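Translation initiation factor eif-2b-like protein (Chaetomium thermophilum, PDB 4ZEO) is the delta subunit of eIF2B, the heterodecameric GDP-GTP exchange factor of eIF2, and probably acts in translation initiation as part of its regulatory subcomplex. Local coordinates at residues S201-V205 / P206-N210; Y215-C219 / R220-F224; R231-K234 / A235-K239; I242-P245 / E246-K250. All coordinates share one frame; numbering follows the deposited sequence.

Interaction 1: S201-V205 / P206-N210; sequences SRHFV and PHVLN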
loop_
_atom_site.group_PDB
_atom_site.type_symbol
_atom_site.label_atom_id
_atom_site.label_comp_id
_atom_site.label_asym_id
_atom_site.label_seq_id
_atom_site.Cartn_x
_atom_site.Cartn_y
_atom_site.Cartn_z
ATOM N N SER A 201 -11.121 27.959 -4.205
ATOM C CA SER A 201 -9.668 28.130 -4.066
ATOM C C SER A 201 -9.281 28.684 -2.705
ATOM O O SER A 201 -8.162 28.507 -2.262
ATOM C CB SER A 201 -9.099 29.040 -5.161
ATOM O OG SER A 201 -9.604 30.352 -5.068
ATOM N N ARG A 202 -10.172 29.460 -2.110
ATOM C CA ARG A 202 -9.957 30.052 -0.792
ATOM C C ARG A 202 -10.681 29.321 0.367
ATOM O O ARG A 202 -10.205 29.339 1.500
ATOM C CB ARG A 202 -10.327 31.543 -0.851
ATOM C CG ARG A 202 -9.278 32.352 -1.652
ATOM C CD ARG A 202 -9.271 33.859 -1.340
ATOM N NE ARG A 202 -8.679 34.631 -2.441
ATOM C CZ ARG A 202 -8.522 35.955 -2.451
ATOM N NH1 ARG A 202 -8.890 36.688 -1.407
ATOM N NH2 ARG A 202 -7.976 36.550 -3.507
ATOM N N HIS A 203 -11.903 28.848 0.122
ATOM C CA HIS A 203 -12.759 28.211 1.141
ATOM C C HIS A 203 -12.546 26.703 1.395
ATOM O O HIS A 203 -12.587 26.230 2.535
ATOM C CB HIS A 203 -14.229 28.447 0.775
ATOM C CG HIS A 203 -15.199 27.893 1.768
ATOM N ND1 HIS A 203 -15.879 26.705 1.573
ATOM C CD2 HIS A 203 -15.625 28.376 2.962
ATOM C CE1 HIS A 203 -16.659 26.473 2.613
ATOM N NE2 HIS A 203 -16.533 27.480 3.466
ATOM N N PHE A 204 -12.373 25.940 0.325
ATOM C CA PHE A 204 -12.472 24.488 0.398
ATOM C C PHE A 204 -11.477 23.802 1.352
ATOM O O PHE A 204 -11.873 22.996 2.197
ATOM C CB PHE A 204 -12.355 23.902 -1.019
ATOM C CG PHE A 204 -12.436 22.404 -1.059
ATOM C CD1 PHE A 204 -13.649 21.754 -0.861
ATOM C CD2 PHE A 204 -11.309 21.637 -1.328
ATOM C CE1 PHE A 204 -13.727 20.343 -0.879
ATOM C CE2 PHE A 204 -11.380 20.231 -1.362
ATOM C CZ PHE A 204 -12.587 19.587 -1.133
ATOM N N VAL A 205 -10.200 24.119 1.239
ATOM C CA VAL A 205 -9.210 23.433 2.056
ATOM C C VAL A 205 -9.375 23.718 3.560
ATOM O O VAL A 205 -9.520 22.788 4.352
ATOM C CB VAL A 205 -7.773 23.787 1.579
ATOM C CG1 VAL A 205 -6.712 23.264 2.542
ATOM C CG2 VAL A 205 -7.552 23.250 0.157
ATOM N N PRO A 206 -9.431 24.991 3.970
ATOM C CA PRO A 206 -9.543 25.108 5.431
ATOM C C PRO A 206 -10.927 24.729 6.041
ATOM O O PRO A 206 -10.980 24.250 7.163
ATOM C CB PRO A 206 -9.198 26.580 5.671
ATOM C CG PRO A 206 -9.649 27.270 4.407
ATOM C CD PRO A 206 -9.295 26.312 3.317
ATOM N N HIS A 207 -12.025 25.019 5.356
ATOM C CA HIS A 207 -13.362 24.776 5.913
ATOM C C HIS A 207 -13.975 23.410 5.662
ATOM O O HIS A 207 -14.817 22.983 6.432
ATOM C CB HIS A 207 -14.320 25.859 5.437
ATOM C CG HIS A 207 -13.999 27.199 6.009
ATOM N ND1 HIS A 207 -13.001 28.002 5.502
ATOM C CD2 HIS A 207 -14.489 27.850 7.091
ATOM C CE1 HIS A 207 -12.920 29.107 6.217
ATOM N NE2 HIS A 207 -13.818 29.039 7.186
ATOM N N VAL A 208 -13.623 22.776 4.551
ATOM C CA VAL A 208 -14.198 21.486 4.210
ATOM C C VAL A 208 -13.212 20.308 4.227
ATOM O O VAL A 208 -13.445 19.306 4.898
ATOM C CB VAL A 208 -14.863 21.554 2.829
ATOM C CG1 VAL A 208 -15.401 20.183 2.421
ATOM C CG2 VAL A 208 -15.973 22.615 2.832
ATOM N N LEU A 209 -12.117 20.418 3.491
ATOM C CA LEU A 209 -11.184 19.301 3.393
ATOM C C LEU A 209 -10.462 18.984 4.693
ATOM O O LEU A 209 -10.388 17.822 5.098
ATOM C CB LEU A 209 -10.154 19.561 2.287
ATOM C CG LEU A 209 -9.081 18.473 2.191
ATOM C CD1 LEU A 209 -9.689 17.115 1.838
ATOM C CD2 LEU A 209 -7.980 18.858 1.178
ATOM N N ASN A 210 -9.923 20.010 5.337
ATOM C CA ASN A 210 -9.132 19.816 6.550
ATOM C C ASN A 210 -9.920 19.167 7.705
ATOM O O ASN A 210 -9.360 18.338 8.411
ATOM C CB ASN A 210 -8.505 21.152 7.013
ATOM C CG ASN A 210 -7.235 21.491 6.263
ATOM O OD1 ASN A 210 -6.826 20.768 5.339
ATOM N ND2 ASN A 210 -6.633 22.623 6.602
#
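The imidazole of His-203 carries CB of His-207 over one face, a CH-pi contact with CB 3.7 Å from the centroid of the His-203 ring. The two imidazoles lie almost parallel, planes at 9°, but offset so that little of one ring covers the other. His-203 O lies in the plane of the His-207 ring at its edge, where ND1 makes a weak hydrogen bond to it. This is an i to i+4 pairing within helix 200-219, kinked at Pro-206 and widened into a pi-type turn over 206-209. ND1 of His-203 is hydrogen-bonded to Tyr-192 OH, which helps to set the rotation of the His-203 ring.

Phe-204 has CG anti to its own N (chi1 180°), carrying the ring along the helix to Val-208 and Leu-209: CE1 lies 3.7 Å from Val-208 CG1, and CE2 3.9 Å from Leu-209 CB. Ile-189 and Val-237 also touch this buried ring, and Tyr-192 meets it edge-to-face.

Pro-206 has no N-H to offer the preceding turn, and the wide turn shifts the bonding by one residue. Phe-204 O accepts two donors from opposite faces of its carbonyl plane, Val-208 N and the straighter Leu-209 N, both at 2.9 Å.

Interaction 2: Y215-C219 / R220-F224; sequences YLTEC and RPMCF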
loop_
_atom_site.group_PDB
_atom_site.type_symbol
_atom_site.label_atom_id
_atom_site.label_comp_id
_atom_site.label_asym_id
_atom_site.label_seq_id
_atom_site.Cartn_x
_atom_site.Cartn_y
_atom_site.Cartn_z
ATOM N N TYR A 215 -10.449 14.419 11.147
ATOM C CA TYR A 215 -11.236 13.324 11.637
ATOM C C TYR A 215 -10.558 11.977 11.373
ATOM O O TYR A 215 -10.515 11.107 12.257
ATOM C CB TYR A 215 -12.623 13.348 11.018
ATOM C CG TYR A 215 -13.392 12.109 11.329
ATOM C CD1 TYR A 215 -13.958 11.925 12.581
ATOM C CD2 TYR A 215 -13.519 11.092 10.392
ATOM C CE1 TYR A 215 -14.659 10.779 12.883
ATOM C CE2 TYR A 215 -14.214 9.937 10.690
ATOM C CZ TYR A 215 -14.778 9.785 11.935
ATOM O OH TYR A 215 -15.468 8.636 12.233
ATOM N N LEU A 216 -10.055 11.799 10.155
ATOM C CA LEU A 216 -9.399 10.554 9.784
ATOM C C LEU A 216 -8.141 10.290 10.619
ATOM O O LEU A 216 -7.837 9.132 10.972
ATOM C CB LEU A 216 -9.049 10.556 8.291
ATOM C CG LEU A 216 -10.260 10.419 7.372
ATOM C CD1 LEU A 216 -9.875 10.621 5.912
ATOM C CD2 LEU A 216 -10.939 9.071 7.601
ATOM N N THR A 217 -7.415 11.365 10.914
ATOM C CA THR A 217 -6.211 11.302 11.734
ATOM C C THR A 217 -6.538 10.874 13.146
ATOM O O THR A 217 -5.752 10.204 13.800
ATOM C CB THR A 217 -5.484 12.659 11.775
ATOM O OG1 THR A 217 -5.128 13.044 10.444
ATOM C CG2 THR A 217 -4.225 12.572 12.604
ATOM N N GLU A 218 -7.691 11.307 13.625
ATOM C CA GLU A 218 -8.172 10.933 14.943
ATOM C C GLU A 218 -8.496 9.441 15.011
ATOM O O GLU A 218 -8.195 8.802 16.014
ATOM C CB GLU A 218 -9.395 11.778 15.317
ATOM C CG GLU A 218 -9.035 13.166 15.865
ATOM C CD GLU A 218 -10.108 14.244 15.640
ATOM O OE1 GLU A 218 -11.286 13.933 15.343
ATOM O OE2 GLU A 218 -9.754 15.430 15.794
ATOM N N CYS A 219 -9.100 8.902 13.945
ATOM C CA CYS A 219 -9.431 7.474 13.835
ATOM C C CYS A 219 -8.197 6.600 13.830
ATOM O O CYS A 219 -8.174 5.544 14.451
ATOM C CB CYS A 219 -10.240 7.180 12.571
ATOM S SG CYS A 219 -11.851 7.944 12.539
ATOM N N ARG A 220 -7.195 7.022 13.069
ATOM C CA ARG A 220 -5.914 6.343 13.033
ATOM C C ARG A 220 -4.857 7.273 12.461
ATOM O O ARG A 220 -5.139 8.019 11.528
ATOM C CB ARG A 220 -6.014 5.062 12.202
ATOM C CG ARG A 220 -4.762 4.203 12.242
ATOM C CD ARG A 220 -4.895 2.942 11.419
ATOM N NE ARG A 220 -3.596 2.288 11.293
ATOM C CZ ARG A 220 -3.373 1.163 10.624
ATOM N NH1 ARG A 220 -4.371 0.538 10.011
ATOM N NH2 ARG A 220 -2.144 0.669 10.568
ATOM N N PRO A 221 -3.625 7.204 12.987
ATOM C CA PRO A 221 -2.567 7.984 12.355
ATOM C C PRO A 221 -2.469 7.625 10.875
ATOM O O PRO A 221 -2.560 6.453 10.507
ATOM C CB PRO A 221 -1.318 7.548 13.130
ATOM C CG PRO A 221 -1.842 7.234 14.492
ATOM C CD PRO A 221 -3.137 6.526 14.208
ATOM N N MET A 222 -2.368 8.637 10.028
ATOM C CA MET A 222 -2.377 8.443 8.590
ATOM C C MET A 222 -1.084 7.817 8.069
ATOM O O MET A 222 0.004 8.141 8.539
ATOM C CB MET A 222 -2.634 9.773 7.880
ATOM C CG MET A 222 -4.004 10.351 8.144
ATOM S SD MET A 222 -4.391 11.699 7.004
ATOM C CE MET A 222 -2.814 12.547 6.965
ATOM N N CYS A 223 -1.224 6.947 7.070
ATOM C CA CYS A 223 -0.084 6.357 6.388
ATOM C C CYS A 223 0.535 7.370 5.386
ATOM O O CYS A 223 -0.068 8.410 5.085
ATOM C CB CYS A 223 -0.521 5.066 5.675
ATOM S SG CYS A 223 -1.979 5.221 4.561
ATOM N N PHE A 224 1.734 7.075 4.882
ATOM C CA PHE A 224 2.400 7.967 3.931
ATOM C C PHE A 224 1.546 8.165 2.678
ATOM O O PHE A 224 1.495 9.272 2.131
ATOM C CB PHE A 224 3.767 7.416 3.523
ATOM C CG PHE A 224 4.805 7.522 4.590
ATOM C CD1 PHE A 224 4.616 8.337 5.683
ATOM C CD2 PHE A 224 5.980 6.807 4.502
ATOM C CE1 PHE A 224 5.580 8.425 6.687
ATOM C CE2 PHE A 224 6.944 6.898 5.506
ATOM C CZ PHE A 224 6.727 7.719 6.595
#
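This is a local contact at the C-terminal end of a helix, where helix 200-219 gives way to the short connection that leads into helix 224-239 of the helical bundle. The last turn closes with Arg-220 N bonded to Leu-216 O at 3.0 Å, a fairly straight bond (164° at the hydrogen). Arg-220 is the first residue to leave helical geometry and has an extended backbone; Pro-221 and Met-222 continue in extended conformation until Cys-223 takes the N-cap position of the next helix.

The turn of the backbone brings Arg-220 O back over the helix end, where CA of Thr-217 approaches it at 3.5 Å in a CA-H...O contact. Side chains meet across the turn at Thr-217 and Met-222. The hydroxyl OG1 of Thr-217 lies 3.7 Å from Met-222 CG and 3.8 Å from Met-222 SD, in van der Waals contact with the thioether; its hydrogen bond goes to Ile-213 O, one turn back. Arg-220 points away from the helix end into the neighbouring chain, its side chain buried, with CG anti to the backbone N (chi1 -173°) and the chain extended to NE. Leu-216 packs on Thr-181 and Phe-185 of helix 174-191.

A single backbone hydrogen bond spans the turn, and further polar contacts come from Arg-177, which donates to Pro-221 O, and weakly from Lys-172 O, which accepts from Arg-220 NH1. Arg-220 NE and Arg-177 NH1 are like charges lying close together, and these two carbonyl oxygens probably help to offset them.

Interaction 3: R231-K234 / A235-K239; sequences RLLK and AKVNK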
loop_
_atom_site.group_PDB
_atom_site.type_symbol
_atom_site.label_atom_id
_atom_site.label_comp_id
_atom_site.label_asym_id
_atom_site.label_seq_id
_atom_site.Cartn_x
_atom_site.Cartn_y
_atom_site.Cartn_z
ATOM N N ARG A 231 -1.263 15.959 0.073
ATOM C CA ARG A 231 -0.364 17.023 -0.373
ATOM C C ARG A 231 -0.592 17.308 -1.853
ATOM O O ARG A 231 -0.669 18.475 -2.247
ATOM C CB ARG A 231 1.099 16.659 -0.101
ATOM C CG ARG A 231 2.119 17.605 -0.732
ATOM C CD ARG A 231 3.533 17.147 -0.432
ATOM N NE ARG A 231 3.646 15.700 -0.633
ATOM C CZ ARG A 231 3.825 15.106 -1.813
ATOM N NH1 ARG A 231 3.893 13.786 -1.874
ATOM N NH2 ARG A 231 3.936 15.824 -2.930
ATOM N N LEU A 232 -0.737 16.253 -2.661
ATOM C CA LEU A 232 -1.010 16.419 -4.097
ATOM C C LEU A 232 -2.355 17.088 -4.378
ATOM O O LEU A 232 -2.438 17.990 -5.215
ATOM C CB LEU A 232 -0.942 15.077 -4.817
ATOM C CG LEU A 232 0.443 14.437 -4.917
ATOM C CD1 LEU A 232 0.371 12.988 -5.400
ATOM C CD2 LEU A 232 1.320 15.261 -5.842
ATOM N N LEU A 233 -3.391 16.682 -3.651
ATOM C CA LEU A 233 -4.717 17.272 -3.816
ATOM C C LEU A 233 -4.731 18.745 -3.449
ATOM O O LEU A 233 -5.313 19.569 -4.162
ATOM C CB LEU A 233 -5.761 16.531 -2.959
ATOM C CG LEU A 233 -7.180 17.125 -2.899
ATOM C CD1 LEU A 233 -7.819 17.218 -4.272
ATOM C CD2 LEU A 233 -8.069 16.299 -1.988
ATOM N N LYS A 234 -4.106 19.083 -2.323
ATOM C CA LYS A 234 -4.082 20.474 -1.907
ATOM C C LYS A 234 -3.323 21.315 -2.926
ATOM O O LYS A 234 -3.713 22.448 -3.205
ATOM C CB LYS A 234 -3.475 20.620 -0.528
ATOM C CG LYS A 234 -4.459 20.387 0.595
ATOM C CD LYS A 234 -3.735 20.314 1.913
ATOM C CE LYS A 234 -4.689 20.038 3.060
ATOM N NZ LYS A 234 -4.053 20.378 4.348
ATOM N N ALA A 235 -2.244 20.779 -3.497
ATOM C CA ALA A 235 -1.550 21.509 -4.573
ATOM C C ALA A 235 -2.489 21.731 -5.770
ATOM O O ALA A 235 -2.503 22.817 -6.344
ATOM C CB ALA A 235 -0.278 20.794 -5.006
ATOM N N LYS A 236 -3.294 20.720 -6.113
ATOM C CA LYS A 236 -4.265 20.833 -7.197
ATOM C C LYS A 236 -5.277 21.937 -6.935
ATOM O O LYS A 236 -5.571 22.737 -7.820
ATOM C CB LYS A 236 -4.994 19.509 -7.405
ATOM C CG LYS A 236 -4.383 18.629 -8.472
ATOM C CD LYS A 236 -4.466 19.257 -9.882
ATOM C CE LYS A 236 -5.898 19.514 -10.318
ATOM N NZ LYS A 236 -5.938 20.193 -11.654
ATOM N N VAL A 237 -5.783 22.008 -5.709
ATOM C CA VAL A 237 -6.708 23.069 -5.348
ATOM C C VAL A 237 -6.047 24.439 -5.498
ATOM O O VAL A 237 -6.665 25.392 -5.979
ATOM C CB VAL A 237 -7.222 22.905 -3.902
ATOM C CG1 VAL A 237 -8.032 24.126 -3.476
ATOM C CG2 VAL A 237 -8.012 21.599 -3.761
ATOM N N ASN A 238 -4.783 24.526 -5.104
ATOM C CA ASN A 238 -4.057 25.781 -5.199
ATOM C C ASN A 238 -3.824 26.271 -6.636
ATOM O O ASN A 238 -3.448 27.417 -6.826
ATOM C CB ASN A 238 -2.734 25.682 -4.442
ATOM C CG ASN A 238 -2.878 26.043 -2.962
ATOM O OD1 ASN A 238 -2.487 27.133 -2.542
ATOM N ND2 ASN A 238 -3.405 25.116 -2.166
ATOM N N LYS A 239 -3.931 25.396 -7.640
ATOM C CA LYS A 239 -3.766 25.829 -9.044
ATOM C C LYS A 239 -4.962 26.660 -9.520
ATOM O O LYS A 239 -4.855 27.435 -10.468
ATOM C CB LYS A 239 -3.504 24.625 -9.975
ATOM C CG LYS A 239 -2.041 24.095 -9.878
ATOM C CD LYS A 239 -1.826 22.643 -10.341
ATOM C CE LYS A 239 -1.509 21.728 -9.119
ATOM N NZ LYS A 239 -0.905 20.357 -9.277
HETATM O O HOH W 1 -0.801 17.846 -7.193
#
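Lys-234 O is gripped twice by Asn-238, once by its backbone N at 3.0 Å and once by its side-chain ND2 at 2.9 Å. The two donors approach from opposite faces of the carbonyl plane: ND2 stands well above it, 42° out, while the acceptor lies close to the plane of the Asn-238 amide. With chi1 at -87° the Asn-238 side chain folds back toward the preceding turn, and the backbone N-H and one side-chain N-H of Asn-238 serve the same oxygen.

The preceding turns are paired in regular i to i+4 fashion, Ala-235 N with Arg-231 O, Lys-236 N with Leu-232 O and Val-237 N with Leu-233 O. Leu-232 O takes a further donor, a water 2.6 Å away that also accepts a weak bond from Lys-239 NZ, so a solvent molecule links the lysine to the carbonyl about two turns earlier. Lys-234 extends beyond CG, and its NZ is hydrogen-bonded to Asn-210 OD1 of helix 200-219, whereas Arg-231 NH1 bonds Asn-228 OD1 within its own helix.

On the apolar side Leu-233 CD1 makes a loose contact with Val-237 CG2 at 4.4 Å. Leu-233 also packs on Leu-253 and Trp-256 of helix 246-277, and Val-237 on Leu-200 and Val-205 of helix 200-219. The arrangement is that of an amphipathic alpha-helix in a helical bundle, here the one formed by the N-terminal part of the modelled chain.

Interaction 4: I242-P245 / E246-K250; sequences INTP and EDEAK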
loop_
_atom_site.group_PDB
_atom_site.type_symbol
_atom_site.label_atom_id
_atom_site.label_comp_id
_atom_site.label_asym_id
_atom_site.label_seq_id
_atom_site.Cartn_x
_atom_site.Cartn_y
_atom_site.Cartn_z
ATOM N N ILE A 242 -9.646 32.584 -7.678
ATOM C CA ILE A 242 -10.964 33.091 -7.311
ATOM C C ILE A 242 -11.889 33.202 -8.535
ATOM O O ILE A 242 -13.103 33.045 -8.421
ATOM C CB ILE A 242 -10.857 34.438 -6.581
ATOM C CG1 ILE A 242 -12.049 34.608 -5.651
ATOM C CG2 ILE A 242 -10.755 35.628 -7.552
ATOM C CD1 ILE A 242 -11.654 34.980 -4.248
ATOM N N ASN A 243 -11.310 33.493 -9.696
ATOM C CA ASN A 243 -12.058 33.591 -10.943
ATOM C C ASN A 243 -12.474 32.245 -11.524
ATOM O O ASN A 243 -13.318 32.199 -12.406
ATOM C CB ASN A 243 -11.261 34.369 -11.985
ATOM C CG ASN A 243 -11.179 35.844 -11.666
ATOM O OD1 ASN A 243 -10.582 36.250 -10.677
ATOM N ND2 ASN A 243 -11.793 36.655 -12.510
ATOM N N THR A 244 -11.833 31.157 -11.095
ATOM C CA THR A 244 -12.222 29.827 -11.563
ATOM C C THR A 244 -13.673 29.526 -11.211
ATOM O O THR A 244 -14.084 29.757 -10.082
ATOM C CB THR A 244 -11.347 28.704 -10.955
ATOM O OG1 THR A 244 -9.960 28.981 -11.178
ATOM C CG2 THR A 244 -11.696 27.366 -11.589
ATOM N N PRO A 245 -14.466 29.062 -12.194
ATOM C CA PRO A 245 -15.844 28.646 -11.911
ATOM C C PRO A 245 -15.899 27.307 -11.172
ATOM O O PRO A 245 -15.071 26.432 -11.423
ATOM C CB PRO A 245 -16.466 28.555 -13.300
ATOM C CG PRO A 245 -15.318 28.288 -14.202
ATOM C CD PRO A 245 -14.188 29.090 -13.638
ATOM N N GLU A 246 -16.884 27.161 -10.289
ATOM C CA GLU A 246 -16.965 26.027 -9.381
ATOM C C GLU A 246 -17.195 24.680 -10.061
ATOM O O GLU A 246 -16.462 23.729 -9.819
ATOM C CB GLU A 246 -18.079 26.273 -8.361
ATOM C CG GLU A 246 -18.545 25.025 -7.640
ATOM C CD GLU A 246 -19.793 25.255 -6.805
ATOM O OE1 GLU A 246 -19.732 26.036 -5.837
ATOM O OE2 GLU A 246 -20.840 24.650 -7.120
ATOM N N ASP A 247 -18.203 24.602 -10.920
ATOM C CA ASP A 247 -18.464 23.388 -11.692
ATOM C C ASP A 247 -17.191 22.899 -12.423
ATOM O O ASP A 247 -16.920 21.695 -12.464
ATOM C CB ASP A 247 -19.669 23.588 -12.629
ATOM C CG ASP A 247 -19.443 24.653 -13.681
ATOM O OD1 ASP A 247 -18.294 25.097 -13.845
ATOM O OD2 ASP A 247 -20.437 25.037 -14.342
ATOM N N GLU A 248 -16.425 23.830 -12.995
ATOM C CA GLU A 248 -15.203 23.485 -13.723
ATOM C C GLU A 248 -14.080 23.051 -12.791
ATOM O O GLU A 248 -13.304 22.164 -13.134
ATOM C CB GLU A 248 -14.716 24.688 -14.555
ATOM C CG GLU A 248 -13.245 24.596 -15.003
ATOM C CD GLU A 248 -12.758 25.811 -15.800
ATOM O OE1 GLU A 248 -13.582 26.506 -16.443
ATOM O OE2 GLU A 248 -11.534 26.059 -15.801
ATOM N N ALA A 249 -14.005 23.661 -11.610
ATOM C CA ALA A 249 -13.037 23.247 -10.593
ATOM C C ALA A 249 -13.369 21.875 -10.035
ATOM O O ALA A 249 -12.487 21.019 -9.874
ATOM C CB ALA A 249 -12.955 24.268 -9.462
ATOM N N LYS A 250 -14.647 21.664 -9.738
ATOM C CA LYS A 250 -15.070 20.393 -9.167
ATOM C C LYS A 250 -14.793 19.261 -10.150
ATOM O O LYS A 250 -14.255 18.221 -9.774
ATOM C CB LYS A 250 -16.554 20.425 -8.784
ATOM C CG LYS A 250 -16.829 21.418 -7.672
ATOM C CD LYS A 250 -18.053 21.114 -6.830
ATOM C CE LYS A 250 -19.220 20.637 -7.601
ATOM N NZ LYS A 250 -20.280 20.269 -6.628
#
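Glu-248 has CG anti to its backbone N (chi1 162°) and an extended chain beyond it, a course that lays the side chain back along the first turn against the ring of Pro-245. Thr-244 likewise holds CG2 anti to its N (chi1 -53° for OG1), directing that methyl toward Ala-249. Asp-247 differs: its CG sits between the backbone N and the carbonyl carbon (chi1 63°), and its OD1 comes 3.9 Å from Pro-245 CB.

The proline ring is therefore met by two acidic side chains. Glu-248 crosses it at a slant, with CB 3.7 Å from Pro-245 CG and OE1 near the same ring carbon. These are contacts of carbon with carbon and of carboxylate oxygen with ring carbon, not conventional hydrogen bonds. Next to this, Thr-244 CG2 and the buried Ala-249 CB touch at 4.0 Å, a small apolar contact on the side where Ala-249 also meets Phe-240.

One backbone hydrogen bond spans the two segments: Ala-249 N donates to Pro-245 O at 3.0 Å, in the carbonyl plane. Within the helix Lys-250 N bonds Glu-246 O at 2.8 Å. Outward, Glu-246 OE1 is hydrogen-bonded to Thr-194, and Lys-250 NZ to the carbonyls of Glu-190 and Tyr-192, fastening the start of the helix to the end of helix 174-191 and the loop after it. Thr-244 OG1 accepts from Asp-241 N.

The arrangement is that of a helix N-terminus: Pro-245 occupies the N-cap, and three residues of the first turn, Glu-246, Asp-247 and Glu-248, are acidic, which probably suits the dipole of the long helix 246-277.

Overall arrangement
The four contacts follow one another along the chain through three successive helices of the helical part: interactions 1 and 2 share helix 200-219, interaction 3 lies on helix 224-239, and interaction 4 opens helix 246-277. Interactions 1 and 3 have centres about 11 Å apart and touch directly, Leu-209 packing on Lys-234. Interaction 4, about 14 Å from each of these by centres, reaches interaction 1 through Ile-242. Interaction 2 lies about 29 Å from interaction 4 between centres. The three helices thus pack as successive members of the helical part, which precedes the parallel sheet in the chain, with interactions 1, 3 and 4 clustered together and interaction 2 at the other end of helix 200-219.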